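PDB 6CPY: GRMZM2G135359 pseudokinase from Zea mays, which is a receptor-like pseudokinase, probably membrane-anchored, of unsettled function, whose kinase-fold domain, the part crystallised here, may bind ATP. Local coordinates for residues K141-R147 and D261-F267; L130-H135 and E227-V233. All coordinates share one frame; numbering follows the deposited sequence.

Contact 1. Residues K141-R147 and D261-F267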
ATOM      1  N   LYS A 141      18.245  -7.377  -4.384  1.00 43.67           N
ATOM      2  CA  LYS A 141      17.592  -8.423  -3.599  1.00 41.67           C
ATOM      3  C   LYS A 141      17.635  -8.096  -2.113  1.00 39.02           C
ATOM      4  O   LYS A 141      18.547  -7.418  -1.629  1.00 42.57           O
ATOM      5  CB  LYS A 141      18.218  -9.798  -3.876  1.00 43.39           C
ATOM      6  CG  LYS A 141      18.100 -10.262  -5.330  1.00 45.63           C
ATOM      7  CD  LYS A 141      16.649 -10.407  -5.790  1.00 45.36           C
ATOM      8  CE  LYS A 141      16.499 -10.352  -7.310  1.00 46.82           C
ATOM      9  NZ  LYS A 141      15.216  -9.692  -7.708  1.00 45.77           N
ATOM     10  N   LEU A 142      16.626  -8.589  -1.403  1.00 32.34           N
ATOM     11  CA  LEU A 142      16.409  -8.268   0.003  1.00 30.41           C
ATOM     12  C   LEU A 142      16.852  -9.450   0.870  1.00 27.07           C
ATOM     13  O   LEU A 142      16.452 -10.572   0.597  1.00 26.19           O
ATOM     14  CB  LEU A 142      14.920  -7.997   0.206  1.00 30.28           C
ATOM     15  CG  LEU A 142      14.349  -6.811  -0.587  1.00 30.56           C
ATOM     16  CD1 LEU A 142      12.835  -6.895  -0.624  1.00 30.15           C
ATOM     17  CD2 LEU A 142      14.803  -5.498   0.023  1.00 30.59           C
ATOM     18  N   ASP A 143      17.664  -9.206   1.901  1.00 27.24           N
ATOM     19  CA  ASP A 143      18.097 -10.290   2.807  1.00 26.67           C
ATOM     20  C   ASP A 143      17.040 -10.648   3.863  1.00 25.53           C
ATOM     21  O   ASP A 143      15.964 -10.068   3.872  1.00 24.03           O
ATOM     22  CB  ASP A 143      19.459  -9.986   3.441  1.00 29.05           C
ATOM     23  CG  ASP A 143      19.445  -8.791   4.390  1.00 31.51           C
ATOM     24  OD1 ASP A 143      18.372  -8.256   4.759  1.00 28.68           O
ATOM     25  OD2 ASP A 143      20.561  -8.383   4.763  1.00 36.80           O
ATOM     26  N   TRP A 144      17.340 -11.620   4.728  1.00 24.25           N
ATOM     27  CA  TRP A 144      16.376 -12.085   5.716  1.00 23.99           C
ATOM     28  C   TRP A 144      15.826 -10.964   6.598  1.00 24.56           C
ATOM     29  O   TRP A 144      14.617 -10.819   6.729  1.00 22.82           O
ATOM     30  CB  TRP A 144      16.991 -13.193   6.581  1.00 23.12           C
ATOM     31  CG  TRP A 144      16.069 -13.728   7.590  1.00 23.77           C
ATOM     32  CD1 TRP A 144      16.112 -13.528   8.934  1.00 23.93           C
ATOM     33  CD2 TRP A 144      14.947 -14.563   7.340  1.00 23.59           C
ATOM     34  NE1 TRP A 144      15.085 -14.205   9.545  1.00 24.79           N
ATOM     35  CE2 TRP A 144      14.346 -14.838   8.583  1.00 23.91           C
ATOM     36  CE3 TRP A 144      14.392 -15.109   6.183  1.00 23.69           C
ATOM     37  CZ2 TRP A 144      13.224 -15.651   8.699  1.00 24.87           C
ATOM     38  CZ3 TRP A 144      13.273 -15.904   6.299  1.00 24.98           C
ATOM     39  CH2 TRP A 144      12.698 -16.163   7.545  1.00 23.81           C
ATOM     40  N   MET A 145      16.709 -10.153   7.186  1.00 26.27           N
ATOM     41  CA  MET A 145      16.259  -9.124   8.121  1.00 28.23           C
ATOM     42  C   MET A 145      15.454  -8.052   7.400  1.00 26.97           C
ATOM     43  O   MET A 145      14.462  -7.568   7.931  1.00 25.91           O
ATOM     44  CB  MET A 145      17.436  -8.496   8.885  1.00 31.43           C
ATOM     45  CG  MET A 145      18.079  -9.437   9.896  1.00 35.79           C
ATOM     46  SD  MET A 145      16.892 -10.191  11.018  1.00 43.42           S
ATOM     47  CE  MET A 145      16.107  -8.725  11.686  1.00 43.72           C
ATOM     48  N   ALA A 146      15.878  -7.692   6.194  1.00 26.22           N
ATOM     49  CA  ALA A 146      15.106  -6.760   5.377  1.00 26.38           C
ATOM     50  C   ALA A 146      13.695  -7.289   5.117  1.00 25.62           C
ATOM     51  O   ALA A 146      12.715  -6.552   5.257  1.00 23.96           O
ATOM     52  CB  ALA A 146      15.818  -6.483   4.067  1.00 27.21           C
ATOM     53  N   ARG A 147      13.589  -8.571   4.773  1.00 24.00           N
ATOM     54  CA  ARG A 147      12.287  -9.174   4.530  1.00 23.78           C
ATOM     55  C   ARG A 147      11.401  -9.241   5.775  1.00 22.93           C
ATOM     56  O   ARG A 147      10.205  -9.051   5.684  1.00 21.02           O
ATOM     57  CB  ARG A 147      12.440 -10.534   3.873  1.00 24.42           C
ATOM     58  CG  ARG A 147      13.059 -10.402   2.498  1.00 24.30           C
ATOM     59  CD  ARG A 147      12.863 -11.622   1.636  1.00 24.92           C
ATOM     60  NE  ARG A 147      13.816 -11.590   0.531  1.00 24.59           N
ATOM     61  CZ  ARG A 147      13.725 -12.314  -0.578  1.00 24.68           C
ATOM     62  NH1 ARG A 147      12.707 -13.135  -0.789  1.00 24.19           N
ATOM     63  NH2 ARG A 147      14.685 -12.214  -1.478  1.00 25.30           N
ATOM     64  N   ASP A 261      13.050 -18.641  -0.566  1.00 24.72           N
ATOM     65  CA  ASP A 261      13.739 -17.985  -1.668  1.00 26.62           C
ATOM     66  C   ASP A 261      15.261 -18.116  -1.543  1.00 26.51           C
ATOM     67  O   ASP A 261      15.834 -17.645  -0.575  1.00 25.80           O
ATOM     68  CB  ASP A 261      13.344 -16.495  -1.686  1.00 25.60           C
ATOM     69  CG  ASP A 261      13.782 -15.770  -2.951  1.00 26.65           C
ATOM     70  OD1 ASP A 261      14.626 -16.296  -3.713  1.00 26.03           O
ATOM     71  OD2 ASP A 261      13.273 -14.643  -3.154  1.00 27.27           O
ATOM     72  N   PRO A 262      15.929 -18.732  -2.535  1.00 28.46           N
ATOM     73  CA  PRO A 262      17.410 -18.783  -2.475  1.00 29.65           C
ATOM     74  C   PRO A 262      18.108 -17.415  -2.434  1.00 28.42           C
ATOM     75  O   PRO A 262      19.174 -17.281  -1.820  1.00 30.18           O
ATOM     76  CB  PRO A 262      17.799 -19.550  -3.753  1.00 31.16           C
ATOM     77  CG  PRO A 262      16.567 -20.262  -4.175  1.00 31.66           C
ATOM     78  CD  PRO A 262      15.393 -19.455  -3.698  1.00 30.38           C
ATOM     79  N   SER A 263      17.498 -16.390  -3.025  1.00 27.94           N
ATOM     80  CA  SER A 263      18.106 -15.052  -3.050  1.00 28.78           C
ATOM     81  C   SER A 263      18.169 -14.363  -1.675  1.00 29.15           C
ATOM     82  O   SER A 263      18.827 -13.335  -1.531  1.00 29.03           O
ATOM     83  CB  SER A 263      17.389 -14.147  -4.066  1.00 30.80           C
ATOM     84  OG  SER A 263      16.060 -13.862  -3.671  1.00 31.87           O
ATOM     85  N   ILE A 264      17.461 -14.907  -0.682  1.00 26.95           N
ATOM     86  CA  ILE A 264      17.559 -14.419   0.701  1.00 26.52           C
ATOM     87  C   ILE A 264      18.958 -14.588   1.280  1.00 27.58           C
ATOM     88  O   ILE A 264      19.412 -13.763   2.082  1.00 30.48           O
ATOM     89  CB  ILE A 264      16.542 -15.157   1.591  1.00 26.60           C
ATOM     90  CG1 ILE A 264      15.155 -14.571   1.343  1.00 26.12           C
ATOM     91  CG2 ILE A 264      16.903 -15.091   3.076  1.00 27.41           C
ATOM     92  CD1 ILE A 264      14.019 -15.443   1.825  1.00 26.61           C
ATOM     93  N   GLY A 265      19.623 -15.663   0.878  1.00 28.62           N
ATOM     94  CA  GLY A 265      20.839 -16.097   1.531  1.00 28.18           C
ATOM     95  C   GLY A 265      20.504 -16.904   2.775  1.00 28.22           C
ATOM     96  O   GLY A 265      19.532 -17.663   2.791  1.00 27.99           O
ATOM     97  N   PHE A 266      21.291 -16.733   3.835  1.00 28.49           N
ATOM     98  CA  PHE A 266      21.087 -17.539   5.044  1.00 28.50           C
ATOM     99  C   PHE A 266      19.810 -17.130   5.749  1.00 26.35           C
ATOM    100  O   PHE A 266      19.417 -15.966   5.697  1.00 27.19           O
ATOM    101  CB  PHE A 266      22.273 -17.419   5.989  1.00 28.61           C
ATOM    102  CG  PHE A 266      23.520 -18.067   5.471  1.00 29.86           C
ATOM    103  CD1 PHE A 266      23.564 -19.440   5.257  1.00 30.97           C
ATOM    104  CD2 PHE A 266      24.660 -17.310   5.214  1.00 31.38           C
ATOM    105  CE1 PHE A 266      24.714 -20.047   4.792  1.00 31.66           C
ATOM    106  CE2 PHE A 266      25.822 -17.913   4.747  1.00 32.43           C
ATOM    107  CZ  PHE A 266      25.849 -19.288   4.543  1.00 32.45           C
ATOM    108  N   PHE A 267      19.150 -18.101   6.379  1.00 25.89           N
ATOM    109  CA  PHE A 267      17.959 -17.835   7.183  1.00 25.84           C
ATOM    110  C   PHE A 267      17.855 -18.794   8.385  1.00 25.45           C
ATOM    111  O   PHE A 267      18.364 -19.907   8.325  1.00 26.20           O
ATOM    112  CB  PHE A 267      16.690 -17.904   6.309  1.00 25.58           C
ATOM    113  CG  PHE A 267      16.317 -19.287   5.845  1.00 25.22           C
ATOM    114  CD1 PHE A 267      15.476 -20.091   6.606  1.00 25.33           C
ATOM    115  CD2 PHE A 267      16.777 -19.779   4.628  1.00 25.34           C
ATOM    116  CE1 PHE A 267      15.114 -21.356   6.170  1.00 26.44           C
ATOM    117  CE2 PHE A 267      16.435 -21.048   4.196  1.00 25.76           C
ATOM    118  CZ  PHE A 267      15.598 -21.839   4.964  1.00 26.32           C
TER
HETATM  119  O   HOH W   1      19.789 -13.375   4.718  1.00 29.00           O
HETATM  120  O   HOH W   2      13.808 -12.445  -4.596  1.00 39.81           O

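Contact 2. Residues L130-H135 and E227-V233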
ATOM      1  N   LEU A 130       7.698  -3.503  -3.628  1.00 26.69           N
ATOM      2  CA  LEU A 130       8.134  -4.805  -3.145  1.00 26.42           C
ATOM      3  C   LEU A 130       8.217  -5.798  -4.316  1.00 26.89           C
ATOM      4  O   LEU A 130       9.189  -6.553  -4.422  1.00 26.92           O
ATOM      5  CB  LEU A 130       7.174  -5.300  -2.055  1.00 25.62           C
ATOM      6  CG  LEU A 130       7.417  -6.691  -1.475  1.00 24.99           C
ATOM      7  CD1 LEU A 130       8.806  -6.823  -0.874  1.00 25.30           C
ATOM      8  CD2 LEU A 130       6.352  -6.997  -0.439  1.00 24.46           C
ATOM      9  N   PHE A 131       7.214  -5.783  -5.193  1.00 28.15           N
ATOM     10  CA  PHE A 131       7.185  -6.658  -6.377  1.00 30.06           C
ATOM     11  C   PHE A 131       8.477  -6.540  -7.189  1.00 30.96           C
ATOM     12  O   PHE A 131       9.075  -7.560  -7.550  1.00 33.84           O
ATOM     13  CB  PHE A 131       5.976  -6.340  -7.277  1.00 30.58           C
ATOM     14  CG  PHE A 131       5.829  -7.283  -8.453  1.00 31.34           C
ATOM     15  CD1 PHE A 131       6.509  -7.048  -9.636  1.00 33.09           C
ATOM     16  CD2 PHE A 131       5.014  -8.406  -8.366  1.00 32.43           C
ATOM     17  CE1 PHE A 131       6.381  -7.917 -10.708  1.00 33.89           C
ATOM     18  CE2 PHE A 131       4.883  -9.276  -9.428  1.00 33.91           C
ATOM     19  CZ  PHE A 131       5.567  -9.029 -10.603  1.00 33.37           C
ATOM     20  N   GLU A 132       8.893  -5.305  -7.460  1.00 32.51           N
ATOM     21  CA  GLU A 132      10.125  -5.021  -8.207  1.00 35.38           C
ATOM     22  C   GLU A 132      11.344  -5.650  -7.556  1.00 34.02           C
ATOM     23  O   GLU A 132      12.121  -6.328  -8.223  1.00 32.01           O
ATOM     24  CB  GLU A 132      10.354  -3.507  -8.349  1.00 40.40           C
ATOM     25  CG  GLU A 132       9.516  -2.862  -9.442  1.00 45.07           C
ATOM     26  CD  GLU A 132       9.404  -1.345  -9.323  1.00 47.84           C
ATOM     27  OE1 GLU A 132       9.969  -0.746  -8.377  1.00 51.08           O
ATOM     28  OE2 GLU A 132       8.729  -0.746 -10.188  1.00 51.95           O
ATOM     29  N   HIS A 133      11.506  -5.435  -6.252  1.00 31.42           N
ATOM     30  CA  HIS A 133      12.656  -5.978  -5.530  1.00 32.18           C
ATOM     31  C   HIS A 133      12.658  -7.482  -5.371  1.00 31.55           C
ATOM     32  O   HIS A 133      13.735  -8.077  -5.281  1.00 34.32           O
ATOM     33  CB  HIS A 133      12.827  -5.285  -4.180  1.00 33.44           C
ATOM     34  CG  HIS A 133      13.474  -3.949  -4.291  1.00 35.72           C
ATOM     35  ND1 HIS A 133      14.843  -3.790  -4.335  1.00 37.36           N
ATOM     36  CD2 HIS A 133      12.946  -2.713  -4.439  1.00 37.13           C
ATOM     37  CE1 HIS A 133      15.128  -2.508  -4.473  1.00 38.51           C
ATOM     38  NE2 HIS A 133      13.996  -1.831  -4.536  1.00 37.61           N
ATOM     39  N   LEU A 134      11.482  -8.104  -5.354  1.00 29.55           N
ATOM     40  CA  LEU A 134      11.380  -9.555  -5.260  1.00 30.27           C
ATOM     41  C   LEU A 134      11.555 -10.260  -6.606  1.00 33.03           C
ATOM     42  O   LEU A 134      12.129 -11.341  -6.657  1.00 33.39           O
ATOM     43  CB  LEU A 134      10.041  -9.974  -4.652  1.00 30.16           C
ATOM     44  CG  LEU A 134       9.819  -9.679  -3.166  1.00 29.64           C
ATOM     45  CD1 LEU A 134       8.431 -10.107  -2.733  1.00 30.74           C
ATOM     46  CD2 LEU A 134      10.871 -10.375  -2.309  1.00 31.09           C
ATOM     47  N   HIS A 135      11.060  -9.652  -7.682  1.00 33.28           N
ATOM     48  CA  HIS A 135      10.900 -10.369  -8.949  1.00 36.31           C
ATOM     49  C   HIS A 135      11.675  -9.802 -10.152  1.00 38.67           C
ATOM     50  O   HIS A 135      11.944 -10.539 -11.100  1.00 43.19           O
ATOM     51  CB  HIS A 135       9.415 -10.476  -9.298  1.00 34.43           C
ATOM     52  CG  HIS A 135       8.565 -11.027  -8.197  1.00 33.94           C
ATOM     53  ND1 HIS A 135       8.648 -12.334  -7.763  1.00 33.23           N
ATOM     54  CD2 HIS A 135       7.596 -10.444  -7.451  1.00 32.75           C
ATOM     55  CE1 HIS A 135       7.766 -12.530  -6.801  1.00 33.94           C
ATOM     56  NE2 HIS A 135       7.120 -11.396  -6.589  1.00 33.30           N
ATOM     57  N   GLU A 227       4.839 -14.751  -0.515  1.00 25.63           N
ATOM     58  CA  GLU A 227       5.624 -14.215  -1.624  1.00 24.97           C
ATOM     59  C   GLU A 227       6.971 -13.684  -1.158  1.00 23.07           C
ATOM     60  O   GLU A 227       7.990 -13.917  -1.793  1.00 23.13           O
ATOM     61  CB  GLU A 227       4.819 -13.125  -2.335  1.00 26.95           C
ATOM     62  CG  GLU A 227       5.487 -12.539  -3.566  1.00 28.11           C
ATOM     63  CD  GLU A 227       4.728 -11.343  -4.110  1.00 29.61           C
ATOM     64  OE1 GLU A 227       3.563 -11.139  -3.702  1.00 31.41           O
ATOM     65  OE2 GLU A 227       5.298 -10.617  -4.949  1.00 31.29           O
ATOM     66  N   ILE A 228       6.973 -13.007  -0.016  1.00 22.22           N
ATOM     67  CA  ILE A 228       8.209 -12.482   0.559  1.00 21.76           C
ATOM     68  C   ILE A 228       9.136 -13.646   0.942  1.00 22.40           C
ATOM     69  O   ILE A 228      10.345 -13.592   0.721  1.00 21.70           O
ATOM     70  CB  ILE A 228       7.904 -11.595   1.789  1.00 21.91           C
ATOM     71  CG1 ILE A 228       7.243 -10.276   1.357  1.00 21.79           C
ATOM     72  CG2 ILE A 228       9.159 -11.341   2.588  1.00 21.39           C
ATOM     73  CD1 ILE A 228       6.549  -9.510   2.466  1.00 22.24           C
ATOM     74  N   LEU A 229       8.557 -14.706   1.497  1.00 23.07           N
ATOM     75  CA  LEU A 229       9.345 -15.860   1.929  1.00 24.78           C
ATOM     76  C   LEU A 229       9.888 -16.738   0.797  1.00 24.99           C
ATOM     77  O   LEU A 229      10.988 -17.277   0.914  1.00 25.64           O
ATOM     78  CB  LEU A 229       8.518 -16.717   2.875  1.00 25.24           C
ATOM     79  CG  LEU A 229       8.234 -16.110   4.245  1.00 26.40           C
ATOM     80  CD1 LEU A 229       7.178 -16.959   4.939  1.00 26.77           C
ATOM     81  CD2 LEU A 229       9.481 -16.010   5.110  1.00 28.44           C
ATOM     82  N   THR A 230       9.112 -16.899  -0.271  1.00 25.82           N
ATOM     83  CA  THR A 230       9.434 -17.855  -1.337  1.00 27.31           C
ATOM     84  C   THR A 230       9.964 -17.192  -2.603  1.00 27.34           C
ATOM     85  O   THR A 230      10.601 -17.843  -3.435  1.00 27.99           O
ATOM     86  CB  THR A 230       8.201 -18.690  -1.750  1.00 28.22           C
ATOM     87  OG1 THR A 230       7.191 -17.832  -2.298  1.00 28.33           O
ATOM     88  CG2 THR A 230       7.636 -19.431  -0.589  1.00 28.88           C
ATOM     89  N   GLY A 231       9.669 -15.909  -2.770  1.00 29.30           N
ATOM     90  CA  GLY A 231       9.912 -15.218  -4.019  1.00 30.42           C
ATOM     91  C   GLY A 231       9.002 -15.623  -5.170  1.00 31.77           C
ATOM     92  O   GLY A 231       9.300 -15.278  -6.310  1.00 35.13           O
ATOM     93  N   ARG A 232       7.903 -16.323  -4.884  1.00 33.01           N
ATOM     94  CA  ARG A 232       6.973 -16.820  -5.913  1.00 36.82           C
ATOM     95  C   ARG A 232       5.584 -16.174  -5.817  1.00 36.93           C
ATOM     96  O   ARG A 232       5.086 -15.901  -4.719  1.00 33.72           O
ATOM     97  CB  ARG A 232       6.805 -18.334  -5.791  1.00 40.50           C
ATOM     98  CG  ARG A 232       8.073 -19.143  -6.022  1.00 43.62           C
ATOM     99  CD  ARG A 232       7.927 -20.518  -5.398  1.00 47.65           C
ATOM    100  NE  ARG A 232       9.064 -21.406  -5.655  1.00 51.21           N
ATOM    101  CZ  ARG A 232       9.190 -22.216  -6.709  1.00 53.91           C
ATOM    102  NH1 ARG A 232       8.253 -22.263  -7.655  1.00 55.58           N
ATOM    103  NH2 ARG A 232      10.270 -22.982  -6.822  1.00 54.75           N
ATOM    104  N   VAL A 233       4.956 -15.965  -6.975  1.00 38.35           N
ATOM    105  CA  VAL A 233       3.638 -15.326  -7.059  1.00 39.93           C
ATOM    106  C   VAL A 233       2.777 -16.037  -8.113  1.00 40.68           C
ATOM    107  O   VAL A 233       3.317 -16.543  -9.101  1.00 41.26           O
ATOM    108  CB  VAL A 233       3.786 -13.821  -7.409  1.00 42.31           C
ATOM    109  CG1 VAL A 233       4.352 -13.628  -8.809  1.00 42.58           C
ATOM    110  CG2 VAL A 233       2.460 -13.086  -7.265  1.00 43.54           C
TER
HETATM  111  O   HOH W   3      10.449 -13.876  -9.120  1.00 44.35           O

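Contact 1. Residues K141-R147 and D261-F267
Asp261 OD2 is gripped by both terminal nitrogens of Arg147 and by water 2. The salt bridge is end-on but uneven: NH1 lies 2.9 Å from Asp261 OD2 and gives the straighter bond (159°), whereas NH2 of Arg147 stands 3.3 Å from that oxygen. Both nitrogens come from the same face of the carboxylate, whose plane is turned 74° from the guanidinium. The other edge of Arg147 holds its own segment: NE and NH2 share Leu142 O, NE at 2.8 Å. These in-plane bonds fix the rotation of the group, and the CG1 branch of Ile264 crosses over the centre of one face, CG1 3.3 Å from Arg147 CZ. Asp261 OD1 meanwhile accepts from Ser263 N, 3.0 Å away, closing an Asx turn that starts the short 3-10 segment 262-264. Farther along, Trp144 CG, trans to the backbone N (chi1 -179°), carries the indole out to Phe267, whose CB lies over the six-membered ring as a CH-pi contact, 3.6 Å from CE3 of Trp144. Between the backbones, water 1 accepts from Trp144 N and donates to Ile264 O and Phe266 O. Asp143 N-caps helix 144-164 through OD1 to Ala146 N. The arrangement docks the loop before helix 269-282 onto the start of helix 144-164, in the mainly helical C-lobe of the protein kinase fold.

Contact 2. Residues L130-H135 and E227-V233
His135 NE2 donates to Glu227 OE2 at 2.6 Å in a nearly straight bond (164°). The carboxylate oxygen lies in the plane of the imidazole and is met on its anti side, somewhat out of the carboxylate plane, with ring and carboxylate only 26° apart. Glu227 reaches this point from helix 214-230 on a fully extended chain, with CG opposite its backbone N (chi1 -176°), and OE2 takes a second hydrogen bond from outside the two segments, with Ser175 OG. The buried side of the contact continues from this polar pair into aliphatic packing. Leu134 CD1 rests 3.9 Å from Glu227 CG and covers the stem of the acid, then touches Ile228. Deeper, Leu130 CD2 meets the CG1-CD1 arm of Ile228, the CG1 atom at 3.8 Å, with the two side chains at about a right angle. On the more exposed side the fit is looser and wetter. Val233 CG1 approaches one face of the imidazole, 4.1 Å from His135 CE1, while Leu134 CB covers the opposite face; Phe131, whose ring has the imidazole CD2 over one face, adds loose touches to Glu227 OE2 and Val233. At the ring edge, His135 CE1 comes within 3.2 Å of the carbonyl O of Gly231, the positive-phi residue just after helix 214-230. Water 3 lies in the imidazole plane 2.7 Å from His135 ND1 and makes a weak bond to that same carbonyl. Joining helix 130-135 to the end of helix 214-230 in the kinase C-lobe, the contact fixes a proton on NE2, and the adjoining carboxylate would tend to raise the histidine's basicity.

Contacts 1 and 2 are neighbours in the C-lobe, their centres 11 Å apart, and share a seam at the end of helix 214-230. Arg147 NH1 of contact 1 also probably bonds to Ile228 O of contact 2, and Asp261 N to Leu229 O, tying the loop 261-267 to that helix end. Both contacts are partly buried; the centre of contact 1 lies about 22 Å from the centre of the chain, that of contact 2 about 15 Å. Each combines a carboxylate with a basic partner, but contact 1 anchors a loop through an arginine and an aromatic face, whereas contact 2 joins two helices through a histidine beside a leucine-isoleucine patch.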